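Local coordinates for sensory box/GGDEF domain protein (Colwellia psychrerythraea, PDB 3LYX), which probably senses a signal through its PAS domain, the part present here, and relays it to a GGDEF domain of the kind found in diguanylate cyclases, at residues Gly27-Trp32 with Glu45-Gln50; Glu37-Tyr42 with Ile82-Lys87; Ile94-Val99 with Gly113-Ile118. One frame throughout, in Å; residues are numbered along the deposited sequence.

From the N terminus the chain passes helix 3-11 and strand 19-24 before strand 29-32, outermost in the five-stranded sheet. Contact 1 then closes a loop of twelve residues holding helix 34-40 by bringing the turn after helix 44-47 back to that strand. Contact 2 starts within this loop, so contacts 1 and 2 cross: the end of helix 34-40 meets the end of strand 78-85, the other outermost strand, 39 residues later. The two touch through Trp-32, which reaches Tyr-40 and Tyr-42. Contact 3 follows in series as a hairpin of strands 91-102 and 108-117. It touches contact 2 at Tyr-40, Leu-39 and the neighbouring strands, while contact 1 stays about 7 Å away by nearest atoms.

Contact 1 of 3, residues Gly27-Trp32 with Glu45-Gln50; sequences GFIIDW and EQAIGQ
The methyl of Ala-47 sits almost squarely on the indole of Trp-32, a CH-pi contact in which CB lies 3.5 Å from the centroid of the Trp-32 six-membered ring and 20° off its normal. Alanine suits the place because its short side chain lets the helix end come close to the ring. Trp-32 CG stands anti to its backbone N (chi1 178°), which puts it 3.7 Å from Ala-47 CB. The ring nitrogen NE1 donates to the carbonyl of Tyr-42. An alanine in place of the tryptophan would probably leave a gap beneath the Ala-47 methyl and the Tyr-42 carbonyl without this donor. In the PAS fold, strand 29-32 forms an edge of the antiparallel sheet, and here a type II beta turn from Ala-47 to Gln-50 lies against it. Gly-49 has the positive phi such a turn needs; a side chain would jam against the preceding carbonyl. Two backbone bonds bind turn to strand: Gly-49 N gives to Ile-29 O (2.6 Å), and Ile-29 N gives to Gln-50 O (2.7 Å). The buried Ile-29 points toward the turn, its CB 3.4 Å from Ala-47 O and its CD1 4.2 Å from Ala-47 CB. Ile-30 and Asp-31 form a classic beta bulge opposite Val-22, and Asp-31 makes a salt bridge with Arg-9 of the second subunit. Phe-28 CD1 lies 3.8 Å from Gly-49 O, which approaches the ring obliquely.

Contact 2 of 3, residues Glu37-Tyr42 with Ile82-Lys87; sequences ETLYGY and IRMLHK
His-86 CG is anti to its backbone N (chi1 -171°), which sets it beside Tyr-40 O, and the ring face turns to that oxygen, 3.2 Å above its centre. Lys-87 CG is likewise anti to N (chi1 172°), which puts it 3.6 Å from Tyr-42 CE1. In this PAS fold, the last turn of helix 34-40 is thus joined to the end of strand 78-85 on the sheet. Lys-87 N donates to Tyr-40 O (2.9 Å, 157° at the hydrogen). Gly-41, the first residue to leave the helix, has positive phi; any CB would collide with the His-86 ring and Lys-87, so glycine suits the place. Lys-87 CB lies over the centre of the Tyr-42 ring, 3.7 Å from its centroid, the aliphatic part of a long side chain using a flat surface. Deeper in, the flexible Met-84 fits between two residues: its SD is 3.8 Å from Leu-39 CD1, its CG packs against Tyr-40 CE1, and its SD makes an oblique Met-aromatic contact, 4.8 Å from the Tyr-40 ring centroid. His-86 ND1 accepts from Asp-88 N, and a water in the ring plane joins His-86 NE2 to Thr-38 O, 2.9 Å from each.

Contact 3 of 3, residues Ile94-Val99 with Gly113-Ile118; sequences IESMCV and GINRDI
Ser-96 OG donates to Asn-115 OD1 at 2.7 Å, from 37° above the plane of the amide carbonyl. The small serine, with OG anti to its backbone N (chi1 179°), reaches its cross-strand mate directly, and the remaining amide nitrogen, Asn-115 ND2, makes a weak bond to Ala-19 O. Both residues are buried, Asn-115 against Leu-39 and Tyr-40 of helix 34-40, so each polar group finds its partner within the protein. Ile-94 CD1 packs 3.6 Å from Asn-115 OD1. Along the backbone, the hydrogen-bonded pair Glu-95 and Arg-116 exchanges two bonds, Glu-95 N to Arg-116 O (2.8 Å) and Arg-116 N to Glu-95 O (3.0 Å). Met-97 and Ile-114 do the same, with Met-97 O taking the N-H of Ile-114 (2.9 Å). On the other face, the Glu-95 and Arg-116 side chains run side by side. Glu-95 OE1 meets the edge of the guanidinium in a weak, long salt bridge, 3.4 Å from Arg-116 NH2, with the two planes 67° apart; Arg-116 NH1 has its stronger mate in Asp-18. Next to them Met-97 CE approaches Ile-114 CD1 unusually closely in the model, a doubtful detail, and both residues pack on Tyr-15 of the second subunit, where apolar side chains suit the interface. This is an antiparallel beta hairpin, strands 91-102 and 108-117, of the central sheet of the PAS fold.

Contact 1 of 3, residues Gly27-Trp32 with Glu45-Gln50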
loop_
_atom_site.group_PDB
_atom_site.type_symbol
_atom_site.label_atom_id
_atom_site.label_comp_id
_atom_site.label_asym_id
_atom_site.label_seq_id
_atom_site.Cartn_x
_atom_site.Cartn_y
_atom_site.Cartn_z
ATOM N N GLY B 27 -19.249 8.196 4.758
ATOM C CA GLY B 27 -18.972 6.789 4.531
ATOM C C GLY B 27 -19.224 6.217 3.149
ATOM O O GLY B 27 -19.366 5.000 3.003
ATOM N N PHE B 28 -19.293 7.073 2.138
ATOM C CA PHE B 28 -19.497 6.604 0.768
ATOM C C PHE B 28 -18.126 6.489 0.116
ATOM O O PHE B 28 -17.299 7.391 0.227
ATOM C CB PHE B 28 -20.403 7.575 0.000
ATOM C CG PHE B 28 -21.841 7.494 0.425
ATOM C CD1 PHE B 28 -22.654 6.463 -0.034
ATOM C CD2 PHE B 28 -22.351 8.377 1.373
ATOM C CE1 PHE B 28 -23.957 6.305 0.452
ATOM C CE2 PHE B 28 -23.649 8.226 1.864
ATOM C CZ PHE B 28 -24.449 7.185 1.402
ATOM N N ILE B 29 -17.885 5.370 -0.553
ATOM C CA ILE B 29 -16.590 5.126 -1.179
ATOM C C ILE B 29 -16.289 6.107 -2.300
ATOM O O ILE B 29 -17.091 6.291 -3.213
ATOM C CB ILE B 29 -16.510 3.674 -1.705
ATOM C CG1 ILE B 29 -16.796 2.716 -0.542
ATOM C CG2 ILE B 29 -15.138 3.402 -2.323
ATOM C CD1 ILE B 29 -16.771 1.248 -0.902
ATOM N N ILE B 30 -15.131 6.748 -2.212
ATOM C CA ILE B 30 -14.735 7.703 -3.225
ATOM C C ILE B 30 -13.517 7.219 -4.011
ATOM O O ILE B 30 -13.272 7.683 -5.119
ATOM C CB ILE B 30 -14.475 9.095 -2.605
ATOM C CG1 ILE B 30 -13.532 8.974 -1.405
ATOM C CG2 ILE B 30 -15.800 9.737 -2.203
ATOM C CD1 ILE B 30 -13.165 10.315 -0.789
ATOM N N ASP B 31 -12.760 6.289 -3.434
ATOM C CA ASP B 31 -11.600 5.700 -4.115
ATOM C C ASP B 31 -11.454 4.263 -3.622
ATOM O O ASP B 31 -11.793 3.942 -2.481
ATOM C CB ASP B 31 -10.314 6.509 -3.899
ATOM C CG ASP B 31 -9.441 6.573 -5.173
ATOM O OD1 ASP B 31 -8.560 7.449 -5.260
ATOM O OD2 ASP B 31 -9.637 5.751 -6.094
ATOM N N TRP B 32 -10.955 3.405 -4.502
ATOM C CA TRP B 32 -10.852 1.973 -4.247
ATOM C C TRP B 32 -9.700 1.465 -5.113
ATOM O O TRP B 32 -9.678 1.739 -6.311
ATOM C CB TRP B 32 -12.209 1.384 -4.686
ATOM C CG TRP B 32 -12.443 -0.090 -4.600
ATOM C CD1 TRP B 32 -12.217 -1.015 -5.578
ATOM C CD2 TRP B 32 -13.058 -0.793 -3.518
ATOM N NE1 TRP B 32 -12.660 -2.249 -5.176
ATOM C CE2 TRP B 32 -13.180 -2.143 -3.913
ATOM C CE3 TRP B 32 -13.519 -0.412 -2.249
ATOM C CZ2 TRP B 32 -13.744 -3.116 -3.088
ATOM C CZ3 TRP B 32 -14.080 -1.378 -1.427
ATOM C CH2 TRP B 32 -14.188 -2.716 -1.850
ATOM N N GLU B 45 -15.706 0.065 -10.337
ATOM C CA GLU B 45 -17.023 0.439 -10.852
ATOM C C GLU B 45 -18.144 0.042 -9.899
ATOM O O GLU B 45 -19.157 0.726 -9.809
ATOM C CB GLU B 45 -17.292 -0.232 -12.203
ATOM C CG GLU B 45 -16.384 0.191 -13.342
ATOM C CD GLU B 45 -14.987 -0.365 -13.201
ATOM O OE1 GLU B 45 -14.860 -1.561 -12.865
ATOM O OE2 GLU B 45 -14.021 0.392 -13.436
ATOM N N GLN B 46 -17.964 -1.067 -9.192
ATOM C CA GLN B 46 -18.980 -1.546 -8.266
ATOM C C GLN B 46 -18.862 -0.989 -6.853
ATOM O O GLN B 46 -19.810 -1.080 -6.072
ATOM C CB GLN B 46 -18.932 -3.066 -8.176
ATOM C CG GLN B 46 -19.151 -3.788 -9.483
ATOM C CD GLN B 46 -18.941 -5.276 -9.329
ATOM O OE1 GLN B 46 -17.917 -5.716 -8.800
ATOM N NE2 GLN B 46 -19.908 -6.064 -9.789
ATOM N N ALA B 47 -17.709 -0.416 -6.525
ATOM C CA ALA B 47 -17.484 0.119 -5.182
ATOM C C ALA B 47 -17.649 1.632 -5.020
ATOM O O ALA B 47 -18.312 2.092 -4.087
ATOM C CB ALA B 47 -16.098 -0.300 -4.695
ATOM N N ILE B 48 -17.050 2.404 -5.917
ATOM C CA ILE B 48 -17.116 3.858 -5.827
ATOM C C ILE B 48 -18.540 4.403 -5.846
ATOM O O ILE B 48 -19.331 4.052 -6.713
ATOM C CB ILE B 48 -16.302 4.514 -6.957
ATOM C CG1 ILE B 48 -14.823 4.120 -6.819
ATOM C CG2 ILE B 48 -16.436 6.025 -6.886
ATOM C CD1 ILE B 48 -13.959 4.581 -7.964
ATOM N N GLY B 49 -18.856 5.264 -4.883
ATOM C CA GLY B 49 -20.187 5.852 -4.812
ATOM C C GLY B 49 -21.143 5.065 -3.934
ATOM O O GLY B 49 -22.274 5.498 -3.684
ATOM N N GLN B 50 -20.687 3.904 -3.470
ATOM C CA GLN B 50 -21.487 3.042 -2.607
ATOM C C GLN B 50 -21.148 3.306 -1.143
ATOM O O GLN B 50 -20.065 3.820 -0.821
ATOM C CB GLN B 50 -21.212 1.559 -2.890
ATOM C CG GLN B 50 -21.501 1.072 -4.303
ATOM C CD GLN B 50 -22.905 1.422 -4.811
ATOM O OE1 GLN B 50 -23.911 1.279 -4.095
ATOM N NE2 GLN B 50 -22.974 1.864 -6.064
#

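Contact 2 of 3, residues Glu37-Tyr42 with Ile82-Lys87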
loop_
_atom_site.group_PDB
_atom_site.type_symbol
_atom_site.label_atom_id
_atom_site.label_comp_id
_atom_site.label_asym_id
_atom_site.label_seq_id
_atom_site.Cartn_x
_atom_site.Cartn_y
_atom_site.Cartn_z
ATOM N N GLU B 37 -10.321 -4.742 -4.399
ATOM C CA GLU B 37 -11.067 -5.607 -5.302
ATOM C C GLU B 37 -10.746 -7.063 -4.969
ATOM O O GLU B 37 -11.642 -7.903 -4.897
ATOM C CB GLU B 37 -10.713 -5.319 -6.762
ATOM C CG GLU B 37 -11.133 -6.446 -7.708
ATOM C CD GLU B 37 -11.202 -6.017 -9.163
ATOM O OE1 GLU B 37 -10.357 -5.210 -9.599
ATOM O OE2 GLU B 37 -12.101 -6.503 -9.875
ATOM N N THR B 38 -9.463 -7.349 -4.758
ATOM C CA THR B 38 -9.018 -8.699 -4.421
ATOM C C THR B 38 -9.577 -9.133 -3.077
ATOM O O THR B 38 -10.017 -10.271 -2.920
ATOM C CB THR B 38 -7.467 -8.799 -4.347
ATOM O OG1 THR B 38 -6.896 -8.512 -5.631
ATOM C CG2 THR B 38 -7.038 -10.202 -3.932
ATOM N N LEU B 39 -9.579 -8.227 -2.105
ATOM C CA LEU B 39 -10.068 -8.575 -0.774
ATOM C C LEU B 39 -11.578 -8.679 -0.627
ATOM O O LEU B 39 -12.086 -9.667 -0.095
ATOM C CB LEU B 39 -9.549 -7.573 0.254
ATOM C CG LEU B 39 -10.009 -7.756 1.701
ATOM C CD1 LEU B 39 -9.445 -9.057 2.285
ATOM C CD2 LEU B 39 -9.534 -6.571 2.506
ATOM N N TYR B 40 -12.288 -7.655 -1.095
ATOM C CA TYR B 40 -13.737 -7.597 -0.958
ATOM C C TYR B 40 -14.539 -8.223 -2.091
ATOM O O TYR B 40 -15.696 -8.620 -1.889
ATOM C CB TYR B 40 -14.167 -6.139 -0.771
ATOM C CG TYR B 40 -13.634 -5.502 0.497
ATOM C CD1 TYR B 40 -14.099 -5.899 1.748
ATOM C CD2 TYR B 40 -12.644 -4.509 0.445
ATOM C CE1 TYR B 40 -13.585 -5.322 2.930
ATOM C CE2 TYR B 40 -12.131 -3.930 1.605
ATOM C CZ TYR B 40 -12.606 -4.344 2.843
ATOM O OH TYR B 40 -12.102 -3.779 3.995
ATOM N N GLY B 41 -13.942 -8.298 -3.280
ATOM C CA GLY B 41 -14.628 -8.898 -4.411
ATOM C C GLY B 41 -15.192 -7.929 -5.432
ATOM O O GLY B 41 -15.448 -8.320 -6.566
ATOM N N TYR B 42 -15.383 -6.671 -5.043
ATOM C CA TYR B 42 -15.940 -5.646 -5.933
ATOM C C TYR B 42 -14.858 -4.891 -6.699
ATOM O O TYR B 42 -13.772 -4.658 -6.169
ATOM C CB TYR B 42 -16.725 -4.616 -5.127
ATOM C CG TYR B 42 -17.813 -5.174 -4.241
ATOM C CD1 TYR B 42 -19.107 -5.378 -4.735
ATOM C CD2 TYR B 42 -17.566 -5.448 -2.894
ATOM C CE1 TYR B 42 -20.129 -5.831 -3.906
ATOM C CE2 TYR B 42 -18.575 -5.903 -2.060
ATOM C CZ TYR B 42 -19.856 -6.088 -2.572
ATOM O OH TYR B 42 -20.866 -6.501 -1.742
ATOM N N ILE B 82 -12.180 -6.693 12.545
ATOM C CA ILE B 82 -13.617 -6.785 12.352
ATOM C C ILE B 82 -14.012 -7.808 11.297
ATOM O O ILE B 82 -13.173 -8.277 10.530
ATOM C CB ILE B 82 -14.156 -5.402 11.928
ATOM C CG1 ILE B 82 -13.425 -4.940 10.657
ATOM C CG2 ILE B 82 -13.924 -4.384 13.054
ATOM C CD1 ILE B 82 -13.913 -3.619 10.096
ATOM N N ARG B 83 -15.291 -8.161 11.268
ATOM C CA ARG B 83 -15.766 -9.103 10.269
ATOM C C ARG B 83 -15.866 -8.380 8.931
ATOM O O ARG B 83 -15.967 -7.152 8.872
ATOM C CB ARG B 83 -17.128 -9.690 10.654
ATOM C CG ARG B 83 -17.054 -10.755 11.742
ATOM C CD ARG B 83 -18.380 -11.475 11.913
ATOM N NE ARG B 83 -19.454 -10.546 12.241
ATOM C CZ ARG B 83 -20.726 -10.896 12.402
ATOM N NH1 ARG B 83 -21.091 -12.164 12.265
ATOM N NH2 ARG B 83 -21.636 -9.974 12.703
ATOM N N MET B 84 -15.844 -9.160 7.864
ATOM C CA MET B 84 -15.898 -8.637 6.513
ATOM C C MET B 84 -16.937 -9.445 5.731
ATOM O O MET B 84 -17.050 -10.659 5.911
ATOM C CB MET B 84 -14.507 -8.796 5.895
ATOM C CG MET B 84 -14.358 -8.362 4.466
ATOM S SD MET B 84 -13.016 -9.278 3.691
ATOM C CE MET B 84 -14.001 -10.401 2.686
ATOM N N LEU B 85 -17.711 -8.768 4.888
ATOM C CA LEU B 85 -18.717 -9.439 4.070
ATOM C C LEU B 85 -18.282 -9.321 2.614
ATOM O O LEU B 85 -18.296 -8.229 2.033
ATOM C CB LEU B 85 -20.095 -8.797 4.263
ATOM C CG LEU B 85 -21.209 -9.352 3.359
ATOM C CD1 LEU B 85 -21.373 -10.845 3.596
ATOM C CD2 LEU B 85 -22.517 -8.619 3.621
ATOM N N HIS B 86 -17.875 -10.449 2.036
ATOM C CA HIS B 86 -17.406 -10.482 0.657
ATOM C C HIS B 86 -18.570 -10.360 -0.314
ATOM O O HIS B 86 -19.712 -10.627 0.039
ATOM C CB HIS B 86 -16.638 -11.785 0.393
ATOM C CG HIS B 86 -15.927 -11.815 -0.928
ATOM N ND1 HIS B 86 -16.577 -12.051 -2.121
ATOM C CD2 HIS B 86 -14.623 -11.623 -1.242
ATOM C CE1 HIS B 86 -15.704 -12.005 -3.112
ATOM N NE2 HIS B 86 -14.511 -11.747 -2.606
ATOM N N LYS B 87 -18.270 -9.940 -1.537
ATOM C CA LYS B 87 -19.293 -9.784 -2.558
ATOM C C LYS B 87 -20.019 -11.104 -2.824
ATOM O O LYS B 87 -21.233 -11.112 -3.026
ATOM C CB LYS B 87 -18.680 -9.263 -3.860
ATOM C CG LYS B 87 -19.657 -9.270 -5.023
ATOM C CD LYS B 87 -19.060 -8.674 -6.276
ATOM C CE LYS B 87 -19.997 -8.861 -7.467
ATOM N NZ LYS B 87 -21.357 -8.273 -7.241
HETATM O O HOH W 1 -12.139 -11.655 -4.258
HETATM O O HOH W 2 -20.285 -7.101 0.691
#

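Contact 3 of 3, residues Ile94-Val99 with Gly113-Ile118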
loop_
_atom_site.group_PDB
_atom_site.type_symbol
_atom_site.label_atom_id
_atom_site.label_comp_id
_atom_site.label_asym_id
_atom_site.label_seq_id
_atom_site.Cartn_x
_atom_site.Cartn_y
_atom_site.Cartn_z
ATOM N N ILE B 94 -10.805 -9.261 9.036
ATOM C CA ILE B 94 -9.735 -8.439 8.487
ATOM C C ILE B 94 -9.125 -7.575 9.578
ATOM O O ILE B 94 -9.761 -7.287 10.593
ATOM C CB ILE B 94 -10.256 -7.484 7.391
ATOM C CG1 ILE B 94 -11.405 -6.638 7.950
ATOM C CG2 ILE B 94 -10.765 -8.270 6.191
ATOM C CD1 ILE B 94 -11.916 -5.582 6.991
ATOM N N GLU B 95 -7.875 -7.190 9.374
ATOM C CA GLU B 95 -7.195 -6.296 10.296
ATOM C C GLU B 95 -7.443 -4.967 9.587
ATOM O O GLU B 95 -7.132 -4.826 8.404
ATOM C CB GLU B 95 -5.695 -6.604 10.359
ATOM C CG GLU B 95 -4.877 -5.485 10.997
ATOM C CD GLU B 95 -3.471 -5.922 11.365
ATOM O OE1 GLU B 95 -2.790 -6.535 10.514
ATOM O OE2 GLU B 95 -3.047 -5.650 12.509
ATOM N N SER B 96 -8.016 -4.006 10.295
ATOM C CA SER B 96 -8.345 -2.734 9.669
ATOM C C SER B 96 -7.880 -1.506 10.450
ATOM O O SER B 96 -7.734 -1.543 11.676
ATOM C CB SER B 96 -9.866 -2.679 9.436
ATOM O OG SER B 96 -10.261 -1.452 8.846
ATOM N N MET B 97 -7.650 -0.424 9.718
ATOM C CA MET B 97 -7.213 0.837 10.301
ATOM C C MET B 97 -7.926 1.961 9.560
ATOM O O MET B 97 -8.158 1.875 8.358
ATOM C CB MET B 97 -5.704 0.987 10.142
ATOM C CG MET B 97 -5.121 2.265 10.713
ATOM S SD MET B 97 -3.496 2.570 9.986
ATOM C CE MET B 97 -3.997 3.275 8.457
ATOM N N CYS B 98 -8.270 3.016 10.281
ATOM C CA CYS B 98 -8.959 4.150 9.685
ATOM C C CYS B 98 -8.439 5.461 10.263
ATOM O O CYS B 98 -8.316 5.610 11.479
ATOM C CB CYS B 98 -10.467 4.037 9.944
ATOM S SG CYS B 98 -11.476 5.307 9.115
ATOM N N VAL B 99 -8.103 6.399 9.384
ATOM C CA VAL B 99 -7.640 7.713 9.811
ATOM C C VAL B 99 -8.370 8.744 8.963
ATOM O O VAL B 99 -8.778 8.458 7.838
ATOM C CB VAL B 99 -6.100 7.892 9.659
ATOM C CG1 VAL B 99 -5.381 6.826 10.479
ATOM C CG2 VAL B 99 -5.679 7.820 8.194
ATOM N N GLY B 113 -9.173 4.168 4.744
ATOM C CA GLY B 113 -9.186 2.864 5.373
ATOM C C GLY B 113 -8.143 1.939 4.756
ATOM O O GLY B 113 -7.992 1.911 3.533
ATOM N N ILE B 114 -7.416 1.208 5.599
ATOM C CA ILE B 114 -6.396 0.250 5.151
ATOM C C ILE B 114 -6.837 -1.104 5.703
ATOM O O ILE B 114 -7.108 -1.234 6.898
ATOM C CB ILE B 114 -4.977 0.592 5.709
ATOM C CG1 ILE B 114 -4.486 1.925 5.145
ATOM C CG2 ILE B 114 -3.977 -0.505 5.304
ATOM C CD1 ILE B 114 -5.339 3.101 5.510
ATOM N N ASN B 115 -6.902 -2.118 4.850
ATOM C CA ASN B 115 -7.386 -3.413 5.302
ATOM C C ASN B 115 -6.558 -4.604 4.809
ATOM O O ASN B 115 -5.942 -4.541 3.746
ATOM C CB ASN B 115 -8.843 -3.569 4.841
ATOM C CG ASN B 115 -9.729 -2.415 5.292
ATOM O OD1 ASN B 115 -10.329 -2.461 6.367
ATOM N ND2 ASN B 115 -9.799 -1.367 4.478
ATOM N N ARG B 116 -6.570 -5.685 5.591
ATOM C CA ARG B 116 -5.846 -6.916 5.265
ATOM C C ARG B 116 -6.574 -8.157 5.781
ATOM O O ARG B 116 -6.964 -8.228 6.948
ATOM C CB ARG B 116 -4.434 -6.902 5.864
ATOM C CG ARG B 116 -3.417 -6.057 5.104
ATOM C CD ARG B 116 -2.087 -6.046 5.841
ATOM N NE ARG B 116 -2.214 -5.447 7.167
ATOM C CZ ARG B 116 -2.315 -4.139 7.397
ATOM N NH1 ARG B 116 -2.299 -3.274 6.390
ATOM N NH2 ARG B 116 -2.443 -3.693 8.639
ATOM N N ASP B 117 -6.736 -9.140 4.907
ATOM C CA ASP B 117 -7.401 -10.385 5.259
ATOM C C ASP B 117 -6.671 -11.089 6.394
ATOM O O ASP B 117 -5.448 -11.209 6.383
ATOM C CB ASP B 117 -7.472 -11.313 4.044
ATOM C CG ASP B 117 -7.850 -12.730 4.419
ATOM O OD1 ASP B 117 -8.752 -12.899 5.269
ATOM O OD2 ASP B 117 -7.249 -13.677 3.865
ATOM N N ILE B 118 -7.446 -11.555 7.367
ATOM C CA ILE B 118 -6.912 -12.244 8.527
ATOM C C ILE B 118 -7.763 -13.493 8.801
ATOM O O ILE B 118 -7.515 -14.237 9.755
ATOM C CB ILE B 118 -6.914 -11.274 9.751
ATOM C CG1 ILE B 118 -5.501 -11.147 10.308
ATOM C CG2 ILE B 118 -7.907 -11.724 10.814
ATOM C CD1 ILE B 118 -4.536 -10.519 9.342
#